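Local coordinates for protein rhamnonate dehydratase (PDB 3FXG) that probably catalyses the magnesium-dependent dehydration of rhamnonate, as a member of the enolase superfamily, at residues H333-I336 against N340-F343; V93-E98 against Y402-P407. One frame throughout, in Å; residues are numbered along the deposited sequence.

Contact 1 of 2, residues H333-I336 against N340-F343; sequences HFQI and NTPF
The flat amide of Q335 carries T341 on one face and the backbone of F343 at its nitrogen edge. T341 CB stands above the amide plane, 3.4 Å from Q335 CD, and the methyl CG2 reaches down beside the oxygen, 3.0 Å from Q335 OE1, a tight approach for a carbon and an oxygen. At the edge, Q335 NE2 gives a nearly straight hydrogen bond of 2.8 Å to F343 O, which lies exactly in the amide plane. NE2 also donates to V322 O, so two bonds hold the amide against rotation. The ring of F334 meets the same methyl obliquely, with CE2 3.5 Å from T341 CG2; L308 and A312 of helix 305-316 also touch this phenyl group.

These residues belong to the (beta/alpha) barrel of the enolase superfamily: 329-335 is a helix, and 340-343 is the end of the loop that leads into strand 344-347, which runs parallel to strand 163-169. The contact thus ties the C-terminal part of the helix to the loop that leads into that strand.

T341 lies with its hydroxyl between backbone N and carbonyl carbon (chi1 48°), which turns OG1 to the helix end while CG2 faces the amide and the phenyl ring. OG1 donates to Q335 O over 2.7 Å, meeting the oxygen from well off the C=O direction, at 118°. K161 NZ bonds to the same carbonyl, so this buried oxygen has two donors; K161 NZ also makes a weak bond to T341 O, and its charge probably eases the 3.2 Å approach of Q335 O and T341 O, two acceptors.

Contact 2 of 2, residues V93-E98 against Y402-P407; sequences VHQHFE and YLFKVP
H94 and Q95, neighbours on one turn of a helix, both meet the ring of F404 from one side of its plane, and the packing is mostly carbon on carbon. The end of the phenyl ring does the touching: CZ lies 3.7 Å from H94 CB, and the same CZ is 3.9 Å from H94 CD2. One atom along the rim, F404 CE1 is 3.6 Å from Q95 CG. The Q95 chain bends at its second torsion (chi2 -61°), which brings the amide back along the phenyl group; OE1 comes to 3.6 Å from F404 CD1, and the Q95 and F404 side chains are laid antiparallel, side by side.

As an aromatic pair, the imidazole and the phenyl ring meet obliquely, almost perpendicular, with planes at 88° and centroids 5.7 Å apart. The Q95 amide leans less steeply, 36° from the phenyl plane. W91 supplies a further ring against F404.

Polar bonding fixes H94 rather than joining the segments. Its ND1 donates to E98 OE1 one turn further along, at 2.8 Å and nearly straight; the oxygen lies close to the imidazole plane. NE2 is hydrogen-bonded to S16 OG, so both ring nitrogens are engaged, which should restrain the imidazole's rotation, while V93 CG1 sits over one face.

Close by lies a second subunit, whose K405 packs on Y402 and whose I398 packs on V406 and P407. Return of the chain's C-terminal end to the N-terminal domain, here with 402-404 against helix 86-101 and strand 397-399 beside strand 11-19, is typical of the enolase-superfamily capping domain.

In the fold
Contact 1 is core and contact 2 is surface: their centres are 36 Å apart, on opposite sides of the chain's centre, and they share no helix or strand. The first closes a short excursion inside the barrel domain, three residues separating its segments; the second joins parts of the chain about 300 residues apart, in the capping domain and near another subunit. Chemistry follows place. In the buried contact, polar atoms must find partners, and hydrogen bonds to backbone carbonyls do most of the joining. At the surface, hydrocarbon and ring packing joins the segments, while the polar bonds of H94 run along its own helix and to a neighbouring strand.

Contact 1 of 2, residues H333-I336 against N340-F343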
loop_
_atom_site.group_PDB
_atom_site.type_symbol
_atom_site.label_atom_id
_atom_site.label_comp_id
_atom_site.label_asym_id
_atom_site.label_seq_id
_atom_site.Cartn_x
_atom_site.Cartn_y
_atom_site.Cartn_z
ATOM N N HIS A 333 33.062 23.438 -4.561
ATOM C CA HIS A 333 32.990 23.861 -3.169
ATOM C C HIS A 333 31.921 23.098 -2.403
ATOM O O HIS A 333 32.050 22.866 -1.202
ATOM C CB HIS A 333 32.729 25.367 -3.078
ATOM C CG HIS A 333 33.953 26.206 -3.288
ATOM N ND1 HIS A 333 34.554 26.358 -4.520
ATOM C CD2 HIS A 333 34.681 26.950 -2.422
ATOM C CE1 HIS A 333 35.596 27.163 -4.404
ATOM N NE2 HIS A 333 35.695 27.536 -3.141
ATOM N N PHE A 334 30.867 22.705 -3.106
ATOM C CA PHE A 334 29.789 21.958 -2.480
ATOM C C PHE A 334 30.200 20.503 -2.252
ATOM O O PHE A 334 30.089 19.988 -1.140
ATOM C CB PHE A 334 28.537 22.010 -3.357
ATOM C CG PHE A 334 27.408 21.174 -2.840
ATOM C CD1 PHE A 334 26.698 21.562 -1.713
ATOM C CD2 PHE A 334 27.075 19.977 -3.467
ATOM C CE1 PHE A 334 25.670 20.767 -1.211
ATOM C CE2 PHE A 334 26.050 19.176 -2.971
ATOM C CZ PHE A 334 25.349 19.573 -1.842
ATOM N N GLN A 335 30.676 19.846 -3.307
ATOM C CA GLN A 335 31.084 18.445 -3.222
ATOM C C GLN A 335 32.147 18.142 -2.180
ATOM O O GLN A 335 32.141 17.078 -1.565
ATOM C CB GLN A 335 31.598 17.946 -4.578
ATOM C CG GLN A 335 30.527 17.711 -5.622
ATOM C CD GLN A 335 29.323 16.980 -5.062
ATOM O OE1 GLN A 335 28.514 17.567 -4.346
ATOM N NE2 GLN A 335 29.202 15.693 -5.378
ATOM N N ILE A 336 33.068 19.075 -1.983
ATOM C CA ILE A 336 34.154 18.870 -1.035
ATOM C C ILE A 336 33.721 19.033 0.424
ATOM O O ILE A 336 34.446 18.638 1.334
ATOM C CB ILE A 336 35.306 19.869 -1.324
ATOM C CG1 ILE A 336 36.627 19.341 -0.764
ATOM C CG2 ILE A 336 34.986 21.225 -0.712
ATOM C CD1 ILE A 336 37.164 18.148 -1.523
ATOM N N ASN A 340 27.583 13.341 1.986
ATOM C CA ASN A 340 27.071 12.476 0.922
ATOM C C ASN A 340 27.304 12.988 -0.504
ATOM O O ASN A 340 26.420 12.899 -1.355
ATOM C CB ASN A 340 25.573 12.240 1.140
ATOM C CG ASN A 340 24.764 13.523 1.075
ATOM O OD1 ASN A 340 25.218 14.580 1.522
ATOM N ND2 ASN A 340 23.550 13.434 0.536
ATOM N N THR A 341 28.499 13.512 -0.759
ATOM C CA THR A 341 28.862 14.031 -2.080
ATOM C C THR A 341 30.220 13.410 -2.408
ATOM O O THR A 341 31.255 14.068 -2.316
ATOM C CB THR A 341 28.953 15.570 -2.039
ATOM O OG1 THR A 341 29.736 15.978 -0.909
ATOM C CG2 THR A 341 27.559 16.175 -1.913
ATOM N N PRO A 342 30.217 12.126 -2.811
ATOM C CA PRO A 342 31.365 11.279 -3.163
ATOM C C PRO A 342 32.330 11.678 -4.274
ATOM O O PRO A 342 33.528 11.418 -4.175
ATOM C CB PRO A 342 30.712 9.928 -3.438
ATOM C CG PRO A 342 29.428 10.319 -4.069
ATOM C CD PRO A 342 28.955 11.443 -3.162
ATOM N N PHE A 343 31.821 12.280 -5.338
ATOM C CA PHE A 343 32.691 12.669 -6.433
ATOM C C PHE A 343 32.068 13.751 -7.282
ATOM O O PHE A 343 30.979 14.240 -6.986
ATOM C CB PHE A 343 33.054 11.447 -7.279
ATOM C CG PHE A 343 31.888 10.547 -7.577
ATOM C CD1 PHE A 343 30.976 10.873 -8.574
ATOM C CD2 PHE A 343 31.696 9.380 -6.848
ATOM C CE1 PHE A 343 29.883 10.045 -8.840
ATOM C CE2 PHE A 343 30.606 8.545 -7.106
ATOM C CZ PHE A 343 29.698 8.884 -8.106
#

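Contact 2 of 2, residues V93-E98 against Y402-P407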
loop_
_atom_site.group_PDB
_atom_site.type_symbol
_atom_site.label_atom_id
_atom_site.label_comp_id
_atom_site.label_asym_id
_atom_site.label_seq_id
_atom_site.Cartn_x
_atom_site.Cartn_y
_atom_site.Cartn_z
ATOM N N VAL A 93 16.129 39.543 -13.208
ATOM C CA VAL A 93 16.999 39.972 -12.119
ATOM C C VAL A 93 16.616 41.362 -11.614
ATOM O O VAL A 93 16.390 41.564 -10.420
ATOM C CB VAL A 93 18.484 40.029 -12.565
ATOM C CG1 VAL A 93 19.311 40.757 -11.516
ATOM C CG2 VAL A 93 19.028 38.620 -12.777
ATOM N N HIS A 94 16.539 42.316 -12.534
ATOM C CA HIS A 94 16.225 43.696 -12.182
ATOM C C HIS A 94 14.752 44.019 -12.004
ATOM O O HIS A 94 14.386 44.761 -11.097
ATOM C CB HIS A 94 16.837 44.633 -13.226
ATOM C CG HIS A 94 18.327 44.523 -13.321
ATOM N ND1 HIS A 94 19.172 44.998 -12.341
ATOM C CD2 HIS A 94 19.119 43.937 -14.249
ATOM C CE1 HIS A 94 20.421 44.709 -12.662
ATOM N NE2 HIS A 94 20.416 44.064 -13.814
ATOM N N GLN A 95 13.897 43.468 -12.857
ATOM C CA GLN A 95 12.472 43.753 -12.744
ATOM C C GLN A 95 11.807 43.102 -11.533
ATOM O O GLN A 95 10.905 43.682 -10.927
ATOM C CB GLN A 95 11.748 43.330 -14.023
ATOM C CG GLN A 95 12.076 44.186 -15.239
ATOM C CD GLN A 95 11.700 45.644 -15.043
ATOM O OE1 GLN A 95 12.562 46.499 -14.836
ATOM N NE2 GLN A 95 10.407 45.932 -15.095
ATOM N N HIS A 96 12.253 41.908 -11.160
ATOM C CA HIS A 96 11.630 41.238 -10.028
ATOM C C HIS A 96 12.467 41.075 -8.762
ATOM O O HIS A 96 12.077 41.527 -7.686
ATOM C CB HIS A 96 11.122 39.856 -10.462
ATOM C CG HIS A 96 10.129 39.250 -9.517
ATOM N ND1 HIS A 96 9.619 37.980 -9.687
ATOM C CD2 HIS A 96 9.535 39.747 -8.406
ATOM C CE1 HIS A 96 8.755 37.722 -8.721
ATOM N NE2 HIS A 96 8.685 38.777 -7.931
ATOM N N PHE A 97 13.629 40.449 -8.889
ATOM C CA PHE A 97 14.448 40.158 -7.721
ATOM C C PHE A 97 15.260 41.264 -7.055
ATOM O O PHE A 97 15.520 41.188 -5.854
ATOM C CB PHE A 97 15.339 38.955 -8.048
ATOM C CG PHE A 97 14.564 37.769 -8.547
ATOM C CD1 PHE A 97 13.568 37.195 -7.757
ATOM C CD2 PHE A 97 14.781 37.260 -9.824
ATOM C CE1 PHE A 97 12.798 36.134 -8.236
ATOM C CE2 PHE A 97 14.018 36.200 -10.312
ATOM C CZ PHE A 97 13.022 35.637 -9.516
ATOM N N GLU A 98 15.640 42.298 -7.798
ATOM C CA GLU A 98 16.438 43.369 -7.202
ATOM C C GLU A 98 15.803 43.962 -5.942
ATOM O O GLU A 98 16.505 44.305 -4.990
ATOM C CB GLU A 98 16.695 44.484 -8.221
ATOM C CG GLU A 98 17.701 45.520 -7.736
ATOM C CD GLU A 98 18.117 46.505 -8.817
ATOM O OE1 GLU A 98 18.073 46.148 -10.014
ATOM O OE2 GLU A 98 18.510 47.636 -8.467
ATOM N N TYR A 402 19.900 47.768 -22.183
ATOM C CA TYR A 402 19.094 47.873 -23.396
ATOM C C TYR A 402 17.739 47.174 -23.302
ATOM O O TYR A 402 16.779 47.583 -23.954
ATOM C CB TYR A 402 19.879 47.327 -24.597
ATOM C CG TYR A 402 19.937 45.817 -24.690
ATOM C CD1 TYR A 402 19.008 45.110 -25.456
ATOM C CD2 TYR A 402 20.921 45.094 -24.016
ATOM C CE1 TYR A 402 19.060 43.719 -25.553
ATOM C CE2 TYR A 402 20.980 43.703 -24.105
ATOM C CZ TYR A 402 20.050 43.024 -24.872
ATOM O OH TYR A 402 20.105 41.652 -24.960
ATOM N N LEU A 403 17.662 46.127 -22.487
ATOM C CA LEU A 403 16.426 45.369 -22.326
ATOM C C LEU A 403 15.308 46.165 -21.657
ATOM O O LEU A 403 14.139 45.772 -21.709
ATOM C CB LEU A 403 16.698 44.098 -21.515
ATOM C CG LEU A 403 17.535 43.014 -22.195
ATOM C CD1 LEU A 403 17.967 41.977 -21.168
ATOM C CD2 LEU A 403 16.724 42.367 -23.311
ATOM N N PHE A 404 15.665 47.285 -21.040
ATOM C CA PHE A 404 14.683 48.105 -20.345
ATOM C C PHE A 404 14.362 49.413 -21.059
ATOM O O PHE A 404 13.600 50.232 -20.549
ATOM C CB PHE A 404 15.179 48.376 -18.926
ATOM C CG PHE A 404 15.587 47.129 -18.190
ATOM C CD1 PHE A 404 14.637 46.192 -17.799
ATOM C CD2 PHE A 404 16.928 46.873 -17.923
ATOM C CE1 PHE A 404 15.017 45.016 -17.153
ATOM C CE2 PHE A 404 17.318 45.703 -17.278
ATOM C CZ PHE A 404 16.362 44.772 -16.893
ATOM N N LYS A 405 14.941 49.604 -22.240
ATOM C CA LYS A 405 14.691 50.809 -23.025
ATOM C C LYS A 405 13.447 50.619 -23.884
ATOM O O LYS A 405 13.536 50.463 -25.103
ATOM C CB LYS A 405 15.893 51.127 -23.920
ATOM C CG LYS A 405 16.940 52.027 -23.278
ATOM C CD LYS A 405 17.515 51.422 -22.012
ATOM C CE LYS A 405 18.461 52.394 -21.319
ATOM N NZ LYS A 405 19.604 52.779 -22.188
ATOM N N VAL A 406 12.286 50.627 -23.239
ATOM C CA VAL A 406 11.023 50.450 -23.941
ATOM C C VAL A 406 10.656 51.713 -24.715
ATOM O O VAL A 406 10.660 52.815 -24.166
ATOM C CB VAL A 406 9.883 50.099 -22.952
ATOM C CG1 VAL A 406 9.814 51.138 -21.846
ATOM C CG2 VAL A 406 8.555 50.020 -23.690
ATOM N N PRO A 407 10.345 51.568 -26.010
ATOM C CA PRO A 407 9.981 52.727 -26.827
ATOM C C PRO A 407 8.682 53.380 -26.367
ATOM O O PRO A 407 7.822 52.725 -25.779
ATOM C CB PRO A 407 9.878 52.137 -28.234
ATOM C CG PRO A 407 9.452 50.728 -27.978
ATOM C CD PRO A 407 10.319 50.330 -26.809
#